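Local coordinates for protein down syndrome cell adhesion molecule, isoform AK (Drosophila melanogaster, PDB 4WVR) that probably mediates homophilic recognition between cells of the fly nervous system, each isoform pairing with copies of itself through its variable immunoglobulin domains, at residues P12-G16 with G27-M31; V37-W43 with K61-S67. All coordinates share one frame; numbering follows the deposited sequence.

Overall arrangement
From the N terminus the chain first runs through the loop holding 12-16, then turns back along strand 26-31, and interaction 1 closes that short excursion after only ten intervening residues. Interaction 2 opens later, where 37-43 passes from a loop onto strand 40-45, and closes at the hairpin joining strands 57-63 and 66-71. The two contacts therefore lie in series, neither nested nor crossed. They meet in space, since Phe13, Val28 and Cys30 of interaction 1 all pack on Trp43 of interaction 2, and Cys30 N lies 2.7 Å from Ser67 O, a probable hydrogen bond between neighbouring strands. Interaction 2 joins the two sheets of the immunoglobulin sandwich; interaction 1 fastens the N-terminal loop at their margin.

Interaction 1 (P12-G16 with G27-M31); sequences PFSFG and GVQCM
Phe13 lays one face of its ring over Val28, whose CG2 sits 4.2 Å from the ring centroid and 18° off its normal, displaced toward the rim, in a CH-pi contact. The other methyl, Val28 CG1, comes 3.7 Å from Phe13 CD1 and serves a second ring as well: it lies over the centre of Phe15, 4.0 Å from that centroid. One valine thus reaches both phenylalanines, crossing each roughly at a right angle. The first torsion of Phe13, 50°, tucks CG between the backbone N and carbonyl carbon and carries the ring across to the strand, where CD2 is 3.6 Å from Gln29 O and CE2 meets Cys30 CB. This is the edge of an immunoglobulin sandwich, with Cys30 tied to Cys84 in the disulfide that links the sheets and the Phe13 ring also meeting Trp43. Cutting Phe13 back to an alanine is likely to strip the ring face from Val28 CG2, leaving that methyl to Trp43 and Phe15, and to open a gap beside Cys30. A water lies between the backbones, 2.8 Å from Gly27 O and 3.1 Å from Ser14 O, placed to donate to either carbonyl. Beyond it the loop bends in an ST turn, Gly16 N giving its hydrogen to Ser14 OG at 2.9 Å, while Phe15 N is held by Ser97 OG of strand 92-99.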
ATOM      1  N   PRO A  12      -3.308   6.302  -9.470  1.00 30.47           N
ATOM      2  CA  PRO A  12      -2.617   5.168 -10.087  1.00 29.86           C
ATOM      3  C   PRO A  12      -1.664   4.493  -9.106  1.00 30.29           C
ATOM      4  O   PRO A  12      -1.186   5.137  -8.170  1.00 23.99           O
ATOM      5  CB  PRO A  12      -1.855   5.810 -11.251  1.00 34.91           C
ATOM      6  CG  PRO A  12      -1.716   7.244 -10.876  1.00 46.53           C
ATOM      7  CD  PRO A  12      -2.954   7.583 -10.106  1.00 34.97           C
ATOM      8  N   PHE A  13      -1.416   3.205  -9.309  1.00 25.09           N
ATOM      9  CA  PHE A  13      -0.444   2.481  -8.501  1.00 24.59           C
ATOM     10  C   PHE A  13       0.459   1.648  -9.400  1.00 30.01           C
ATOM     11  O   PHE A  13       0.184   1.495 -10.587  1.00 21.90           O
ATOM     12  CB  PHE A  13      -1.141   1.595  -7.457  1.00 25.76           C
ATOM     13  CG  PHE A  13      -2.237   0.715  -8.016  1.00 25.90           C
ATOM     14  CD1 PHE A  13      -1.939  -0.366  -8.832  1.00 25.35           C
ATOM     15  CD2 PHE A  13      -3.564   0.950  -7.688  1.00 26.95           C
ATOM     16  CE1 PHE A  13      -2.943  -1.184  -9.332  1.00 26.99           C
ATOM     17  CE2 PHE A  13      -4.575   0.133  -8.178  1.00 28.16           C
ATOM     18  CZ  PHE A  13      -4.262  -0.932  -9.004  1.00 27.23           C
ATOM     19  N   SER A  14       1.535   1.111  -8.838  1.00 25.64           N
ATOM     20  CA  SER A  14       2.446   0.283  -9.616  1.00 31.51           C
ATOM     21  C   SER A  14       3.206  -0.712  -8.746  1.00 27.02           C
ATOM     22  O   SER A  14       3.607  -0.391  -7.633  1.00 28.10           O
ATOM     23  CB  SER A  14       3.435   1.165 -10.385  1.00 30.40           C
ATOM     24  OG  SER A  14       4.369   0.379 -11.108  1.00 32.36           O
ATOM     25  N   PHE A  15       3.397  -1.921  -9.265  1.00 30.16           N
ATOM     26  CA  PHE A  15       4.267  -2.894  -8.616  1.00 35.53           C
ATOM     27  C   PHE A  15       5.729  -2.539  -8.870  1.00 44.76           C
ATOM     28  O   PHE A  15       6.627  -3.053  -8.203  1.00 46.89           O
ATOM     29  CB  PHE A  15       3.974  -4.314  -9.108  1.00 29.34           C
ATOM     30  CG  PHE A  15       2.612  -4.818  -8.728  1.00 28.17           C
ATOM     31  CD1 PHE A  15       2.372  -5.321  -7.460  1.00 28.28           C
ATOM     32  CD2 PHE A  15       1.571  -4.793  -9.640  1.00 27.27           C
ATOM     33  CE1 PHE A  15       1.116  -5.789  -7.105  1.00 24.33           C
ATOM     34  CE2 PHE A  15       0.314  -5.258  -9.294  1.00 25.68           C
ATOM     35  CZ  PHE A  15       0.087  -5.758  -8.025  1.00 26.48           C
ATOM     36  N   GLY A  16       5.963  -1.658  -9.838  1.00 49.20           N
ATOM     37  CA  GLY A  16       7.301  -1.167 -10.103  1.00 48.13           C
ATOM     38  C   GLY A  16       7.772  -1.336 -11.532  1.00 51.91           C
ATOM     39  O   GLY A  16       7.108  -1.970 -12.354  1.00 50.94           O
ATOM     40  N   GLY A  27       2.847  -5.534  -3.329  1.00 22.43           N
ATOM     41  CA  GLY A  27       1.521  -5.026  -3.035  1.00 23.91           C
ATOM     42  C   GLY A  27       1.264  -3.633  -3.565  1.00 25.78           C
ATOM     43  O   GLY A  27       2.194  -2.923  -3.955  1.00 22.47           O
ATOM     44  N   VAL A  28      -0.011  -3.253  -3.582  1.00 21.16           N
ATOM     45  CA  VAL A  28      -0.436  -1.916  -3.980  1.00 24.82           C
ATOM     46  C   VAL A  28      -1.632  -1.465  -3.146  1.00 26.85           C
ATOM     47  O   VAL A  28      -2.360  -2.300  -2.595  1.00 22.56           O
ATOM     48  CB  VAL A  28      -0.828  -1.855  -5.470  1.00 29.11           C
ATOM     49  CG1 VAL A  28       0.403  -1.941  -6.367  1.00 27.49           C
ATOM     50  CG2 VAL A  28      -1.832  -2.955  -5.805  1.00 31.15           C
ATOM     51  N   GLN A  29      -1.819  -0.149  -3.049  1.00 23.13           N
ATOM     52  CA  GLN A  29      -3.012   0.422  -2.430  1.00 26.77           C
ATOM     53  C   GLN A  29      -3.861   1.065  -3.502  1.00 29.63           C
ATOM     54  O   GLN A  29      -3.374   1.908  -4.260  1.00 28.00           O
ATOM     55  CB  GLN A  29      -2.681   1.492  -1.391  1.00 34.97           C
ATOM     56  CG  GLN A  29      -2.072   1.002  -0.095  1.00 37.38           C
ATOM     57  CD  GLN A  29      -2.147   2.042   1.015  1.00 40.79           C
ATOM     58  OE1 GLN A  29      -3.060   2.870   1.068  1.00 41.51           O
ATOM     59  NE2 GLN A  29      -1.126   2.061   1.851  1.00 41.73           N
ATOM     60  N   CYS A  30      -5.133   0.687  -3.556  1.00 26.12           N
ATOM     61  CA  CYS A  30      -6.088   1.358  -4.429  1.00 22.91           C
ATOM     62  C   CYS A  30      -6.761   2.470  -3.643  1.00 28.24           C
ATOM     63  O   CYS A  30      -7.629   2.217  -2.805  1.00 26.93           O
ATOM     64  CB  CYS A  30      -7.122   0.372  -4.971  1.00 29.22           C
ATOM     65  SG  CYS A  30      -8.307   1.108  -6.117  1.00 28.65           S
ATOM     66  N   MET A  31      -6.346   3.703  -3.899  1.00 23.55           N
ATOM     67  CA  MET A  31      -6.837   4.832  -3.122  1.00 23.29           C
ATOM     68  C   MET A  31      -7.726   5.731  -3.965  1.00 29.45           C
ATOM     69  O   MET A  31      -7.257   6.441  -4.854  1.00 26.46           O
ATOM     70  CB  MET A  31      -5.666   5.626  -2.534  1.00 25.91           C
ATOM     71  CG  MET A  31      -4.943   4.893  -1.400  1.00 28.15           C
ATOM     72  SD  MET A  31      -3.392   5.680  -0.913  1.00 29.01           S
ATOM     73  CE  MET A  31      -2.377   5.334  -2.350  1.00 27.29           C
TER
HETATM   74  O   HOH W   1       3.427  -0.500  -4.529  1.00 37.20           O

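Interaction 2 (V37-W43 with K61-S67); sequences VPITIKW and KLSPKTS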
ATOM      1  N   VAL A  37     -19.353   8.395  -1.194  1.00 47.95           N
ATOM      2  CA  VAL A  37     -19.492   7.130  -0.485  1.00 46.08           C
ATOM      3  C   VAL A  37     -20.973   6.759  -0.394  1.00 49.63           C
ATOM      4  O   VAL A  37     -21.831   7.643  -0.409  1.00 47.39           O
ATOM      5  CB  VAL A  37     -18.867   7.210   0.924  1.00 53.21           C
ATOM      6  CG1 VAL A  37     -17.350   7.261   0.823  1.00 52.89           C
ATOM      7  CG2 VAL A  37     -19.404   8.417   1.677  1.00 46.59           C
ATOM      8  N   PRO A  38     -21.288   5.453  -0.309  1.00 48.39           N
ATOM      9  CA  PRO A  38     -20.377   4.300  -0.262  1.00 48.31           C
ATOM     10  C   PRO A  38     -19.790   3.928  -1.620  1.00 49.64           C
ATOM     11  O   PRO A  38     -20.416   4.149  -2.657  1.00 45.16           O
ATOM     12  CB  PRO A  38     -21.274   3.175   0.257  1.00 48.35           C
ATOM     13  CG  PRO A  38     -22.619   3.526  -0.267  1.00 45.22           C
ATOM     14  CD  PRO A  38     -22.698   5.030  -0.210  1.00 43.33           C
ATOM     15  N   ILE A  39     -18.589   3.359  -1.600  1.00 47.79           N
ATOM     16  CA  ILE A  39     -17.908   2.945  -2.818  1.00 37.03           C
ATOM     17  C   ILE A  39     -17.500   1.485  -2.715  1.00 40.59           C
ATOM     18  O   ILE A  39     -16.888   1.074  -1.727  1.00 32.23           O
ATOM     19  CB  ILE A  39     -16.657   3.808  -3.088  1.00 39.53           C
ATOM     20  CG1 ILE A  39     -17.042   5.281  -3.225  1.00 41.50           C
ATOM     21  CG2 ILE A  39     -15.936   3.333  -4.340  1.00 38.64           C
ATOM     22  CD1 ILE A  39     -15.858   6.219  -3.273  1.00 41.73           C
ATOM     23  N   THR A  40     -17.849   0.699  -3.728  1.00 32.99           N
ATOM     24  CA  THR A  40     -17.429  -0.692  -3.784  1.00 33.58           C
ATOM     25  C   THR A  40     -16.089  -0.788  -4.500  1.00 38.58           C
ATOM     26  O   THR A  40     -15.919  -0.240  -5.588  1.00 40.22           O
ATOM     27  CB  THR A  40     -18.468  -1.577  -4.499  1.00 40.05           C
ATOM     28  OG1 THR A  40     -19.679  -1.603  -3.737  1.00 41.89           O
ATOM     29  CG2 THR A  40     -17.950  -3.001  -4.646  1.00 44.06           C
ATOM     30  N   ILE A  41     -15.133  -1.471  -3.882  1.00 35.39           N
ATOM     31  CA  ILE A  41     -13.806  -1.599  -4.470  1.00 34.52           C
ATOM     32  C   ILE A  41     -13.426  -3.063  -4.617  1.00 38.60           C
ATOM     33  O   ILE A  41     -13.324  -3.790  -3.630  1.00 36.60           O
ATOM     34  CB  ILE A  41     -12.741  -0.872  -3.627  1.00 35.36           C
ATOM     35  CG1 ILE A  41     -13.153   0.581  -3.385  1.00 33.27           C
ATOM     36  CG2 ILE A  41     -11.402  -0.927  -4.324  1.00 29.16           C
ATOM     37  CD1 ILE A  41     -12.188   1.356  -2.514  1.00 37.44           C
ATOM     38  N   LYS A  42     -13.223  -3.494  -5.856  1.00 32.23           N
ATOM     39  CA  LYS A  42     -12.923  -4.893  -6.125  1.00 32.87           C
ATOM     40  C   LYS A  42     -11.739  -5.038  -7.068  1.00 29.53           C
ATOM     41  O   LYS A  42     -11.332  -4.081  -7.726  1.00 33.12           O
ATOM     42  CB  LYS A  42     -14.146  -5.596  -6.709  1.00 36.96           C
ATOM     43  CG  LYS A  42     -14.698  -4.924  -7.944  1.00 43.85           C
ATOM     44  CD  LYS A  42     -15.981  -5.597  -8.396  1.00 43.71           C
ATOM     45  CE  LYS A  42     -16.526  -4.945  -9.651  1.00 55.64           C
ATOM     46  NZ  LYS A  42     -17.785  -5.603 -10.091  1.00 63.43           N
ATOM     47  N   TRP A  43     -11.191  -6.248  -7.132  1.00 29.25           N
ATOM     48  CA  TRP A  43      -9.976  -6.498  -7.889  1.00 29.95           C
ATOM     49  C   TRP A  43     -10.149  -7.608  -8.919  1.00 35.87           C
ATOM     50  O   TRP A  43     -10.930  -8.541  -8.724  1.00 29.55           O
ATOM     51  CB  TRP A  43      -8.831  -6.862  -6.942  1.00 30.11           C
ATOM     52  CG  TRP A  43      -8.412  -5.763  -6.011  1.00 27.00           C
ATOM     53  CD1 TRP A  43      -8.991  -5.429  -4.820  1.00 30.53           C
ATOM     54  CD2 TRP A  43      -7.308  -4.868  -6.184  1.00 23.83           C
ATOM     55  NE1 TRP A  43      -8.320  -4.377  -4.245  1.00 27.14           N
ATOM     56  CE2 TRP A  43      -7.281  -4.014  -5.063  1.00 25.86           C
ATOM     57  CE3 TRP A  43      -6.342  -4.699  -7.183  1.00 28.04           C
ATOM     58  CZ2 TRP A  43      -6.326  -3.009  -4.911  1.00 21.61           C
ATOM     59  CZ3 TRP A  43      -5.389  -3.700  -7.029  1.00 27.08           C
ATOM     60  CH2 TRP A  43      -5.392  -2.868  -5.902  1.00 23.12           C
ATOM     61  N   LYS A  61     -10.333  -4.123   2.487  1.00 25.90           N
ATOM     62  CA  LYS A  61     -10.882  -2.775   2.468  1.00 28.05           C
ATOM     63  C   LYS A  61     -10.449  -2.029   3.724  1.00 29.04           C
ATOM     64  O   LYS A  61     -10.986  -2.250   4.807  1.00 30.41           O
ATOM     65  CB  LYS A  61     -12.406  -2.795   2.358  1.00 33.24           C
ATOM     66  CG  LYS A  61     -12.996  -1.441   1.996  1.00 36.90           C
ATOM     67  CD  LYS A  61     -13.711  -1.486   0.660  1.00 43.26           C
ATOM     68  CE  LYS A  61     -14.479  -0.196   0.390  1.00 44.84           C
ATOM     69  NZ  LYS A  61     -15.700  -0.069   1.229  1.00 46.11           N
ATOM     70  N   LEU A  62      -9.481  -1.136   3.560  1.00 25.91           N
ATOM     71  CA  LEU A  62      -8.845  -0.461   4.683  1.00 28.53           C
ATOM     72  C   LEU A  62      -9.696   0.687   5.222  1.00 29.72           C
ATOM     73  O   LEU A  62      -9.645   1.015   6.409  1.00 28.37           O
ATOM     74  CB  LEU A  62      -7.473   0.060   4.255  1.00 27.33           C
ATOM     75  CG  LEU A  62      -6.569   0.631   5.347  1.00 36.93           C
ATOM     76  CD1 LEU A  62      -6.240  -0.444   6.364  1.00 37.76           C
ATOM     77  CD2 LEU A  62      -5.300   1.215   4.746  1.00 35.62           C
ATOM     78  N   SER A  63     -10.476   1.298   4.340  1.00 26.31           N
ATOM     79  CA  SER A  63     -11.294   2.448   4.697  1.00 29.89           C
ATOM     80  C   SER A  63     -12.412   2.557   3.667  1.00 33.30           C
ATOM     81  O   SER A  63     -12.445   1.767   2.722  1.00 25.83           O
ATOM     82  CB  SER A  63     -10.445   3.720   4.740  1.00 26.27           C
ATOM     83  OG  SER A  63     -10.218   4.214   3.433  1.00 31.91           O
ATOM     84  N   PRO A  64     -13.344   3.513   3.840  1.00 30.55           N
ATOM     85  CA  PRO A  64     -14.375   3.641   2.800  1.00 35.56           C
ATOM     86  C   PRO A  64     -13.838   3.999   1.413  1.00 35.64           C
ATOM     87  O   PRO A  64     -14.575   3.848   0.439  1.00 32.71           O
ATOM     88  CB  PRO A  64     -15.277   4.769   3.333  1.00 33.63           C
ATOM     89  CG  PRO A  64     -14.517   5.403   4.459  1.00 41.75           C
ATOM     90  CD  PRO A  64     -13.678   4.315   5.030  1.00 31.54           C
ATOM     91  N   LYS A  65     -12.588   4.449   1.318  1.00 25.30           N
ATOM     92  CA  LYS A  65     -12.035   4.865   0.032  1.00 29.49           C
ATOM     93  C   LYS A  65     -10.682   4.236  -0.306  1.00 32.38           C
ATOM     94  O   LYS A  65      -9.983   4.708  -1.207  1.00 30.16           O
ATOM     95  CB  LYS A  65     -11.898   6.387  -0.015  1.00 31.52           C
ATOM     96  CG  LYS A  65     -13.222   7.127  -0.105  1.00 43.96           C
ATOM     97  CD  LYS A  65     -13.008   8.570  -0.526  1.00 39.01           C
ATOM     98  CE  LYS A  65     -14.326   9.258  -0.823  1.00 56.60           C
ATOM     99  NZ  LYS A  65     -14.122  10.593  -1.452  1.00 50.86           N
ATOM    100  N   THR A  66     -10.311   3.175   0.399  1.00 26.60           N
ATOM    101  CA  THR A  66      -9.019   2.545   0.149  1.00 25.66           C
ATOM    102  C   THR A  66      -9.076   1.029   0.286  1.00 28.47           C
ATOM    103  O   THR A  66      -9.597   0.502   1.274  1.00 27.85           O
ATOM    104  CB  THR A  66      -7.939   3.096   1.098  1.00 27.40           C
ATOM    105  OG1 THR A  66      -7.768   4.499   0.859  1.00 30.31           O
ATOM    106  CG2 THR A  66      -6.609   2.386   0.874  1.00 26.52           C
ATOM    107  N   SER A  67      -8.550   0.333  -0.717  1.00 22.70           N
ATOM    108  CA  SER A  67      -8.407  -1.113  -0.645  1.00 23.48           C
ATOM    109  C   SER A  67      -6.949  -1.495  -0.867  1.00 25.37           C
ATOM    110  O   SER A  67      -6.292  -0.961  -1.761  1.00 25.22           O
ATOM    111  CB  SER A  67      -9.300  -1.804  -1.675  1.00 25.86           C
ATOM    112  OG  SER A  67      -9.095  -3.208  -1.670  1.00 23.74           O
TER
HETATM  113  O   HOH W   2     -17.231   3.238   0.836  1.00 39.39           O
HETATM  114  O   HOH W   3     -11.525  -4.086  -1.133  1.00 33.87           O
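Across the two sheets of the immunoglobulin sandwich, strand 40-45 and the loop before it face the hairpin between strands 57-63 and 66-71, which turns through a type I beta turn from Ser63 to Thr66. Ile41 carries the middle of the contact. With CG2 anti to the backbone N and CG1 beside it (chi1 -53°), its branches part: CG2 presses on Ser67 CB at 3.5 Å, tighter than usual for two carbons, while CD1 lies 3.9 Å from Thr66 N and also meets Lys61 CE. Bends at chi2 and chi4 fold the Lys61 chain across Ile41 and bring NZ to Ile39 O in a weak hydrogen bond. Farther out, Val37 CG1 touches Lys65 CE at 4.0 Å and packs alongside Pro64 CB; the extended Lys65 chain carries NZ on to Gly35 O and Gln33 O. At the inner end Trp43 NE1 donates to Ser67 OG, 2.9 Å away, in an almost straight bond (176°) with the oxygen exactly in the indole plane. One water joins Ile39 N to Pro64 O, and another, donating to Ile41 O, sits 2.6 Å from Ser67 OG. At the buried inner end of this partly buried contact Ser67 OG thus has two polar partners, and the straight, in-plane bond is likely to fix the rotation of the indole as it packs against Cys30 and Cys84.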